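Long-range contact in homoprotocatechuate 2,3-dioxygenase (PDB 4Z6M), which probably uses a bound iron(II) ion and molecular oxygen to cleave the aromatic ring of homoprotocatechuate: residues E221-G233 / P245-I258. The protein carries 1 engineered substitution. Numbering follows the deposited sequence. Where two conformers were deposited one is given.
Sequences EKHNIIQICDKMG and PGRHGVSNAFYLYI
The ring of F254 lies between K222 of the helix and its own sheet. K222 CB stands 4.0 Å from the ring centroid, 12° off the normal, a CH-pi contact over one face; the opposite face has the carbonyl oxygen of G246 near its rim. At the ring edge, close to its plane, come the methyls I225 CD1 and I226 CD1, the latter 3.8 Å from F254 CZ. The R247 guanidinium has F254 CB off one face and a water in plane at its edge, while Y255 CD2 sits over the centre of the H248 ring. F254 leaves its strand toward the helix, and chi1 of -165° sets CG opposite the backbone N, laying the ring under the K222 stem. Lysine suits this place because its methylenes are apolar while its amine travels on: K222 CD passes 3.7 Å from R247 NH2, oblique to the guanidinium, and bends at chi3 and chi4 carry NZ to two waters. R247 NH1 donates to one of them, NH2 weakly to the other. Salt bridges from R247 to D230 of a second subunit and from K222 to E221 of a third probably offset the two positive charges; K222 NZ also bonds Q271. R247 NH1 further donates to the carbonyl oxygen of N252, tying the strand end to the type II turn G249-N252. Farther along, I225 CG2 packs 3.6 Å from L256 CB, and the small, polarisable C229 SG settles 3.5 Å from L256 CD1, also meeting P245. M232 SD closes the row against I258 CG2. Helix 222-233 runs nearly along strand 254-258, at 20° and 8.7 Å between axes, and packs on one side of these strands. The CB of Y255 leads away from the helix, and its side chain lies about 7 Å from the iron(II) ion held by H155, H214 and E267: a helix backing the curved sheet, as in the βαβββ modules of the vicinal oxygen chelate fold of extradiol dioxygenases.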
ATOM      1  N   GLU A 221       3.888  -5.868   3.453  1.00  6.11           N
ATOM      2  CA  GLU A 221       3.373  -5.318   2.206  1.00  6.56           C
ATOM      3  C   GLU A 221       4.495  -5.010   1.229  1.00  6.81           C
ATOM      4  O   GLU A 221       5.674  -4.963   1.572  1.00  6.95           O
ATOM      5  CB  GLU A 221       2.482  -4.081   2.474  1.00  7.12           C
ATOM      6  CG  GLU A 221       1.255  -4.447   3.317  1.00  8.23           C
ATOM      7  CD  GLU A 221       0.105  -3.478   3.299  1.00  8.58           C
ATOM      8  OE1 GLU A 221       0.297  -2.324   2.881  1.00 12.58           O
ATOM      9  OE2 GLU A 221      -1.000  -3.863   3.709  1.00  7.11           O
ATOM     10  N   LYS A 222       4.096  -4.839  -0.017  1.00  6.96           N
ATOM     11  CA  LYS A 222       5.043  -4.586  -1.074  1.00  7.23           C
ATOM     12  C   LYS A 222       5.775  -3.239  -0.851  1.00  7.22           C
ATOM     13  O   LYS A 222       6.981  -3.141  -1.101  1.00  7.88           O
ATOM     14  CB  LYS A 222       4.359  -4.702  -2.445  1.00  8.97           C
ATOM     15  CG  LYS A 222       3.817  -6.111  -2.712  1.00  9.63           C
ATOM     16  CD  LYS A 222       3.120  -6.289  -4.059  1.00 11.91           C
ATOM     17  CE  LYS A 222       1.720  -5.718  -4.080  1.00 13.40           C
ATOM     18  NZ  LYS A 222       0.707  -6.537  -3.354  1.00 11.81           N
ATOM     19  N   HIS A 223       5.075  -2.239  -0.330  1.00  7.57           N
ATOM     20  CA  HIS A 223       5.707  -0.943  -0.142  1.00  7.74           C
ATOM     21  C   HIS A 223       6.825  -1.010   0.885  1.00  7.22           C
ATOM     22  O   HIS A 223       7.738  -0.191   0.842  1.00  7.88           O
ATOM     23  CB  HIS A 223       4.686   0.117   0.265  1.00  8.46           C
ATOM     24  CG  HIS A 223       4.009  -0.152   1.561  1.00  8.61           C
ATOM     25  ND1 HIS A 223       4.562   0.152   2.785  1.00  9.49           N
ATOM     26  CD2 HIS A 223       2.791  -0.687   1.821  1.00  8.65           C
ATOM     27  CE1 HIS A 223       3.716  -0.197   3.745  1.00  9.52           C
ATOM     28  NE2 HIS A 223       2.649  -0.728   3.181  1.00  9.64           N
ATOM     29  N   ASN A 224       6.807  -2.005   1.771  1.00  6.85           N
ATOM     30  CA  ASN A 224       7.895  -2.139   2.745  1.00  6.60           C
ATOM     31  C   ASN A 224       9.190  -2.527   2.041  1.00  7.19           C
ATOM     32  O   ASN A 224      10.273  -2.078   2.416  1.00  7.32           O
ATOM     33  CB  ASN A 224       7.529  -3.147   3.817  1.00  6.80           C
ATOM     34  CG  ASN A 224       6.288  -2.763   4.575  1.00  8.27           C
ATOM     35  OD1 ASN A 224       5.237  -3.372   4.418  1.00  9.11           O
ATOM     36  ND2 ASN A 224       6.409  -1.753   5.414  1.00  9.47           N
ATOM     37  N   ILE A 225       9.076  -3.362   1.005  1.00  7.12           N
ATOM     38  CA  ILE A 225      10.247  -3.763   0.194  1.00  6.82           C
ATOM     39  C   ILE A 225      10.744  -2.581  -0.634  1.00  6.39           C
ATOM     40  O   ILE A 225      11.956  -2.335  -0.711  1.00  7.42           O
ATOM     41  CB  ILE A 225       9.912  -4.992  -0.656  1.00  7.46           C
ATOM     42  CG1 ILE A 225       9.701  -6.204   0.279  1.00  8.52           C
ATOM     43  CG2 ILE A 225      11.006  -5.255  -1.690  1.00  9.43           C
ATOM     44  CD1 ILE A 225       9.238  -7.465  -0.391  1.00  8.80           C
ATOM     45  N   ILE A 226       9.822  -1.834  -1.236  0.50  6.55           N
ATOM     46  CA  ILE A 226      10.194  -0.615  -1.944  0.50  6.64           C
ATOM     47  C   ILE A 226      10.973   0.355  -1.030  0.50  7.11           C
ATOM     48  O   ILE A 226      11.981   0.942  -1.439  0.50  7.52           O
ATOM     49  CB  ILE A 226       8.955   0.094  -2.534  0.50  7.25           C
ATOM     50  CG1 ILE A 226       8.205  -0.840  -3.494  0.50  7.74           C
ATOM     51  CG2 ILE A 226       9.363   1.372  -3.245  0.50  7.39           C
ATOM     52  CD1 ILE A 226       9.093  -1.505  -4.519  0.50  8.73           C
ATOM     53  N   GLN A 227      10.529   0.505   0.214  1.00  6.74           N
ATOM     54  CA  GLN A 227      11.224   1.384   1.150  1.00  6.70           C
ATOM     55  C   GLN A 227      12.661   0.954   1.401  1.00  6.87           C
ATOM     56  O   GLN A 227      13.534   1.803   1.602  1.00  7.52           O
ATOM     57  CB  GLN A 227      10.468   1.510   2.461  1.00  7.31           C
ATOM     58  CG  GLN A 227      11.268   2.025   3.634  1.00  7.64           C
ATOM     59  CD  GLN A 227      11.812   3.448   3.496  1.00  8.14           C
ATOM     60  OE1 GLN A 227      11.394   4.244   2.653  1.00  9.17           O
ATOM     61  NE2 GLN A 227      12.691   3.796   4.413  1.00  9.07           N
ATOM     62  N   ILE A 228      12.910  -0.346   1.468  1.00  6.55           N
ATOM     63  CA  ILE A 228      14.283  -0.799   1.701  1.00  7.45           C
ATOM     64  C   ILE A 228      15.157  -0.289   0.554  1.00  7.62           C
ATOM     65  O   ILE A 228      16.277   0.198   0.776  1.00  7.58           O
ATOM     66  CB  ILE A 228      14.359  -2.326   1.857  1.00  7.10           C
ATOM     67  CG1 ILE A 228      13.605  -2.761   3.108  1.00  7.32           C
ATOM     68  CG2 ILE A 228      15.801  -2.807   1.905  1.00  8.32           C
ATOM     69  CD1 ILE A 228      13.351  -4.243   3.241  1.00  8.42           C
ATOM     70  N   CYS A 229      14.682  -0.435  -0.676  1.00  7.43           N
ATOM     71  CA  CYS A 229      15.394   0.108  -1.824  1.00  7.30           C
ATOM     72  C   CYS A 229      15.619   1.603  -1.719  1.00  7.46           C
ATOM     73  O   CYS A 229      16.738   2.098  -1.908  1.00  7.71           O
ATOM     74  CB  CYS A 229      14.618  -0.197  -3.116  1.00  8.20           C
ATOM     75  SG  CYS A 229      14.388  -1.929  -3.482  1.00 10.78           S
ATOM     76  N   ASP A 230      14.548   2.319  -1.366  1.00  6.77           N
ATOM     77  CA  ASP A 230      14.630   3.765  -1.257  1.00  7.24           C
ATOM     78  C   ASP A 230      15.657   4.191  -0.198  1.00  7.44           C
ATOM     79  O   ASP A 230      16.417   5.145  -0.415  1.00  8.17           O
ATOM     80  CB  ASP A 230      13.267   4.345  -0.922  1.00  7.30           C
ATOM     81  CG  ASP A 230      12.265   4.257  -2.068  1.00  8.08           C
ATOM     82  OD1 ASP A 230      12.668   4.278  -3.246  1.00  8.18           O
ATOM     83  OD2 ASP A 230      11.046   4.275  -1.748  1.00  7.60           O
ATOM     84  N   LYS A 231      15.650   3.504   0.943  1.00  7.49           N
ATOM     85  CA  LYS A 231      16.568   3.786   2.027  1.00  7.35           C
ATOM     86  C   LYS A 231      18.025   3.533   1.608  1.00  8.05           C
ATOM     87  O   LYS A 231      18.917   4.327   1.913  1.00  8.15           O
ATOM     88  CB  LYS A 231      16.213   2.981   3.273  1.00  7.97           C
ATOM     89  CG  LYS A 231      17.084   3.305   4.470  1.00  8.11           C
ATOM     90  CD  LYS A 231      16.608   2.587   5.723  1.00  8.67           C
ATOM     91  CE  LYS A 231      17.378   3.016   6.950  1.00  9.90           C
ATOM     92  NZ  LYS A 231      16.923   2.293   8.155  1.00 11.08           N
ATOM     93  N   MET A 232      18.241   2.441   0.883  1.00  7.55           N
ATOM     94  CA  MET A 232      19.574   2.117   0.425  1.00  7.99           C
ATOM     95  C   MET A 232      20.044   3.160  -0.595  1.00  8.13           C
ATOM     96  O   MET A 232      21.231   3.543  -0.578  1.00  9.13           O
ATOM     97  CB  MET A 232      19.666   0.677  -0.080  1.00  8.14           C
ATOM     98  CG  MET A 232      19.477  -0.339   1.045  1.00  9.85           C
ATOM     99  SD  MET A 232      19.449  -2.046   0.527  1.00 10.33           S
ATOM    100  CE  MET A 232      21.195  -2.263   0.159  1.00 11.32           C
ATOM    101  N   GLY A 233      19.140   3.674  -1.434  1.00  7.78           N
ATOM    102  CA  GLY A 233      19.507   4.807  -2.281  1.00  7.93           C
ATOM    103  C   GLY A 233      19.909   6.023  -1.451  1.00  8.40           C
ATOM    104  O   GLY A 233      20.925   6.688  -1.722  1.00  9.27           O
ATOM    105  N   PRO A 245      13.681  -4.604  -7.141  1.00  6.95           N
ATOM    106  CA  PRO A 245      12.604  -5.465  -6.680  1.00  6.75           C
ATOM    107  C   PRO A 245      11.814  -6.067  -7.853  1.00  6.70           C
ATOM    108  O   PRO A 245      11.871  -5.564  -8.965  1.00  7.15           O
ATOM    109  CB  PRO A 245      11.736  -4.521  -5.862  1.00  7.57           C
ATOM    110  CG  PRO A 245      11.915  -3.211  -6.531  1.00  7.90           C
ATOM    111  CD  PRO A 245      13.338  -3.193  -7.018  1.00  7.50           C
ATOM    112  N   GLY A 246      11.127  -7.167  -7.599  1.00  6.83           N
ATOM    113  CA  GLY A 246      10.311  -7.782  -8.632  1.00  7.41           C
ATOM    114  C   GLY A 246       9.181  -8.590  -8.059  1.00  6.62           C
ATOM    115  O   GLY A 246       8.973  -8.662  -6.857  1.00  6.47           O
ATOM    116  N   ARG A 247       8.464  -9.223  -8.983  1.00  7.02           N
ATOM    117  CA  ARG A 247       7.522 -10.285  -8.672  1.00  6.70           C
ATOM    118  C   ARG A 247       8.148 -11.575  -9.168  1.00  6.32           C
ATOM    119  O   ARG A 247       8.527 -11.658 -10.325  1.00  6.84           O
ATOM    120  CB  ARG A 247       6.200 -10.016  -9.410  1.00  7.51           C
ATOM    121  CG  ARG A 247       5.211 -11.158  -9.380  1.00  7.97           C
ATOM    122  CD  ARG A 247       4.496 -11.251  -8.057  1.00  7.42           C
ATOM    123  NE  ARG A 247       3.624 -10.091  -7.824  1.00  7.19           N
ATOM    124  CZ  ARG A 247       2.964  -9.867  -6.693  1.00  6.92           C
ATOM    125  NH1 ARG A 247       3.075 -10.715  -5.663  1.00  7.67           N
ATOM    126  NH2 ARG A 247       2.185  -8.801  -6.587  1.00  8.16           N
ATOM    127  N   HIS A 248       8.194 -12.603  -8.322  1.00  6.64           N
ATOM    128  CA  HIS A 248       8.662 -13.921  -8.761  1.00  6.89           C
ATOM    129  C   HIS A 248       7.555 -14.604  -9.570  1.00  7.13           C
ATOM    130  O   HIS A 248       6.368 -14.425  -9.292  1.00  7.75           O
ATOM    131  CB  HIS A 248       8.945 -14.800  -7.573  1.00  7.60           C
ATOM    132  CG  HIS A 248      10.236 -14.545  -6.876  1.00  7.61           C
ATOM    133  ND1 HIS A 248      11.453 -14.480  -7.527  1.00  7.94           N
ATOM    134  CD2 HIS A 248      10.507 -14.406  -5.551  1.00  7.70           C
ATOM    135  CE1 HIS A 248      12.413 -14.306  -6.625  1.00  8.01           C
ATOM    136  NE2 HIS A 248      11.863 -14.277  -5.425  1.00  8.09           N
ATOM    137  N   GLY A 249       7.943 -15.408 -10.548  1.00  6.81           N
ATOM    138  CA  GLY A 249       7.038 -16.385 -11.125  1.00  7.54           C
ATOM    139  C   GLY A 249       6.802 -17.510 -10.139  1.00  7.38           C
ATOM    140  O   GLY A 249       5.738 -17.643  -9.525  1.00  8.15           O
ATOM    141  N   VAL A 250       7.852 -18.297  -9.966  1.00  7.47           N
ATOM    142  CA  VAL A 250       7.870 -19.322  -8.936  1.00  9.07           C
ATOM    143  C   VAL A 250       7.652 -18.613  -7.588  1.00  9.34           C
ATOM    144  O   VAL A 250       8.348 -17.663  -7.266  1.00 11.47           O
ATOM    145  CB  VAL A 250       9.225 -20.032  -8.885  1.00 10.05           C
ATOM    146  CG1 VAL A 250       9.263 -20.967  -7.706  1.00 12.80           C
ATOM    147  CG2 VAL A 250       9.511 -20.791 -10.175  1.00 11.50           C
ATOM    148  N   SER A 251       6.688 -19.089  -6.835  1.00  8.53           N
ATOM    149  CA  SER A 251       6.243 -18.566  -5.526  1.00  7.77           C
ATOM    150  C   SER A 251       5.246 -17.418  -5.578  1.00  6.70           C
ATOM    151  O   SER A 251       4.533 -17.212  -4.588  1.00  7.41           O
ATOM    152  CB  SER A 251       7.390 -18.205  -4.580  1.00  8.27           C
ATOM    153  OG  SER A 251       7.884 -16.878  -4.841  1.00  9.25           O
ATOM    154  N   ASN A 252       5.226 -16.653  -6.684  1.00  6.20           N
ATOM    155  CA  ASN A 252       4.348 -15.478  -6.813  1.00  6.79           C
ATOM    156  C   ASN A 252       4.642 -14.355  -5.803  1.00  6.28           C
ATOM    157  O   ASN A 252       3.841 -13.461  -5.678  1.00  7.25           O
ATOM    158  CB  ASN A 252       2.881 -15.868  -6.694  1.00  7.66           C
ATOM    159  CG  ASN A 252       1.923 -14.804  -7.157  1.00  8.03           C
ATOM    160  OD1 ASN A 252       2.149 -14.138  -8.181  1.00  8.10           O
ATOM    161  ND2 ASN A 252       0.809 -14.667  -6.443  1.00  8.41           N
ATOM    162  N   ALA A 253       5.775 -14.410  -5.103  1.00  6.61           N
ATOM    163  CA  ALA A 253       6.068 -13.421  -4.082  1.00  6.53           C
ATOM    164  C   ALA A 253       6.728 -12.183  -4.662  1.00  6.42           C
ATOM    165  O   ALA A 253       7.447 -12.233  -5.666  1.00  7.30           O
ATOM    166  CB  ALA A 253       6.980 -14.021  -3.033  1.00  7.44           C
ATOM    167  N   PHE A 254       6.487 -11.055  -4.018  1.00  6.17           N
ATOM    168  CA  PHE A 254       7.210  -9.824  -4.332  1.00  6.17           C
ATOM    169  C   PHE A 254       8.573  -9.934  -3.598  1.00  6.09           C
ATOM    170  O   PHE A 254       8.617 -10.449  -2.482  1.00  7.53           O
ATOM    171  CB  PHE A 254       6.382  -8.624  -3.864  1.00  7.09           C
ATOM    172  CG  PHE A 254       6.812  -7.300  -4.423  1.00  7.03           C
ATOM    173  CD1 PHE A 254       6.349  -6.877  -5.635  1.00  8.88           C
ATOM    174  CD2 PHE A 254       7.652  -6.465  -3.715  1.00  8.13           C
ATOM    175  CE1 PHE A 254       6.735  -5.656  -6.143  1.00 10.36           C
ATOM    176  CE2 PHE A 254       8.054  -5.258  -4.231  1.00  9.24           C
ATOM    177  CZ  PHE A 254       7.584  -4.857  -5.449  1.00  9.60           C
ATOM    178  N   TYR A 255       9.658  -9.484  -4.221  1.00  5.98           N
ATOM    179  CA  TYR A 255      10.992  -9.811  -3.728  1.00  6.07           C
ATOM    180  C   TYR A 255      12.018  -8.723  -3.974  1.00  6.02           C
ATOM    181  O   TYR A 255      11.841  -7.830  -4.824  1.00  6.02           O
ATOM    182  CB  TYR A 255      11.482 -11.108  -4.393  1.00  6.02           C
ATOM    183  CG  TYR A 255      11.914 -10.945  -5.835  1.00  6.49           C
ATOM    184  CD1 TYR A 255      13.188 -10.542  -6.153  1.00  7.41           C
ATOM    185  CD2 TYR A 255      11.035 -11.185  -6.897  1.00  6.16           C
ATOM    186  CE1 TYR A 255      13.601 -10.373  -7.462  1.00  7.07           C
ATOM    187  CE2 TYR A 255      11.439 -11.024  -8.212  1.00  6.32           C
ATOM    188  CZ  TYR A 255      12.719 -10.604  -8.499  1.00  7.02           C
ATOM    189  OH  TYR A 255      13.141 -10.478  -9.807  1.00  7.89           O
ATOM    190  N   LEU A 256      13.137  -8.884  -3.260  1.00  6.09           N
ATOM    191  CA  LEU A 256      14.313  -8.042  -3.394  1.00  6.43           C
ATOM    192  C   LEU A 256      15.508  -8.842  -2.904  1.00  6.26           C
ATOM    193  O   LEU A 256      15.374  -9.548  -1.911  1.00  7.28           O
ATOM    194  CB  LEU A 256      14.176  -6.784  -2.529  1.00  7.07           C
ATOM    195  CG  LEU A 256      15.359  -5.805  -2.529  1.00  7.82           C
ATOM    196  CD1 LEU A 256      15.572  -5.184  -3.898  1.00  8.82           C
ATOM    197  CD2 LEU A 256      15.179  -4.780  -1.439  1.00  8.09           C
ATOM    198  N   TYR A 257      16.661  -8.746  -3.573  1.00  7.02           N
ATOM    199  CA  TYR A 257      17.896  -9.331  -3.039  1.00  6.52           C
ATOM    200  C   TYR A 257      18.937  -8.244  -2.778  1.00  7.18           C
ATOM    201  O   TYR A 257      19.225  -7.432  -3.656  1.00  7.31           O
ATOM    202  CB  TYR A 257      18.495 -10.369  -3.997  1.00  7.23           C
ATOM    203  CG  TYR A 257      17.565 -11.523  -4.285  1.00  6.65           C
ATOM    204  CD1 TYR A 257      17.492 -12.646  -3.461  1.00  6.81           C
ATOM    205  CD2 TYR A 257      16.712 -11.471  -5.393  1.00  7.58           C
ATOM    206  CE1 TYR A 257      16.637 -13.692  -3.748  1.00  7.25           C
ATOM    207  CE2 TYR A 257      15.861 -12.496  -5.668  1.00  7.09           C
ATOM    208  CZ  TYR A 257      15.822 -13.602  -4.850  1.00  7.33           C
ATOM    209  OH  TYR A 257      14.954 -14.593  -5.170  1.00  9.00           O
ATOM    210  N   ILE A 258      19.496  -8.256  -1.570  1.00  6.72           N
ATOM    211  CA  ILE A 258      20.509  -7.321  -1.163  1.00  7.37           C
ATOM    212  C   ILE A 258      21.701  -8.096  -0.598  1.00  7.47           C
ATOM    213  O   ILE A 258      21.597  -9.292  -0.276  1.00  8.03           O
ATOM    214  CB  ILE A 258      19.958  -6.278  -0.157  1.00  7.83           C
ATOM    215  CG1 ILE A 258      19.490  -6.953   1.121  1.00  8.39           C
ATOM    216  CG2 ILE A 258      18.829  -5.472  -0.811  1.00  8.30           C
ATOM    217  CD1 ILE A 258      18.891  -6.024   2.147  1.00  8.98           C
TER
HETATM  218  O   HOH W   1       0.970  -9.760  -3.917  1.00 12.06           O
HETATM  219  O   HOH W   2      -0.788  -7.956  -5.532  1.00 13.21           O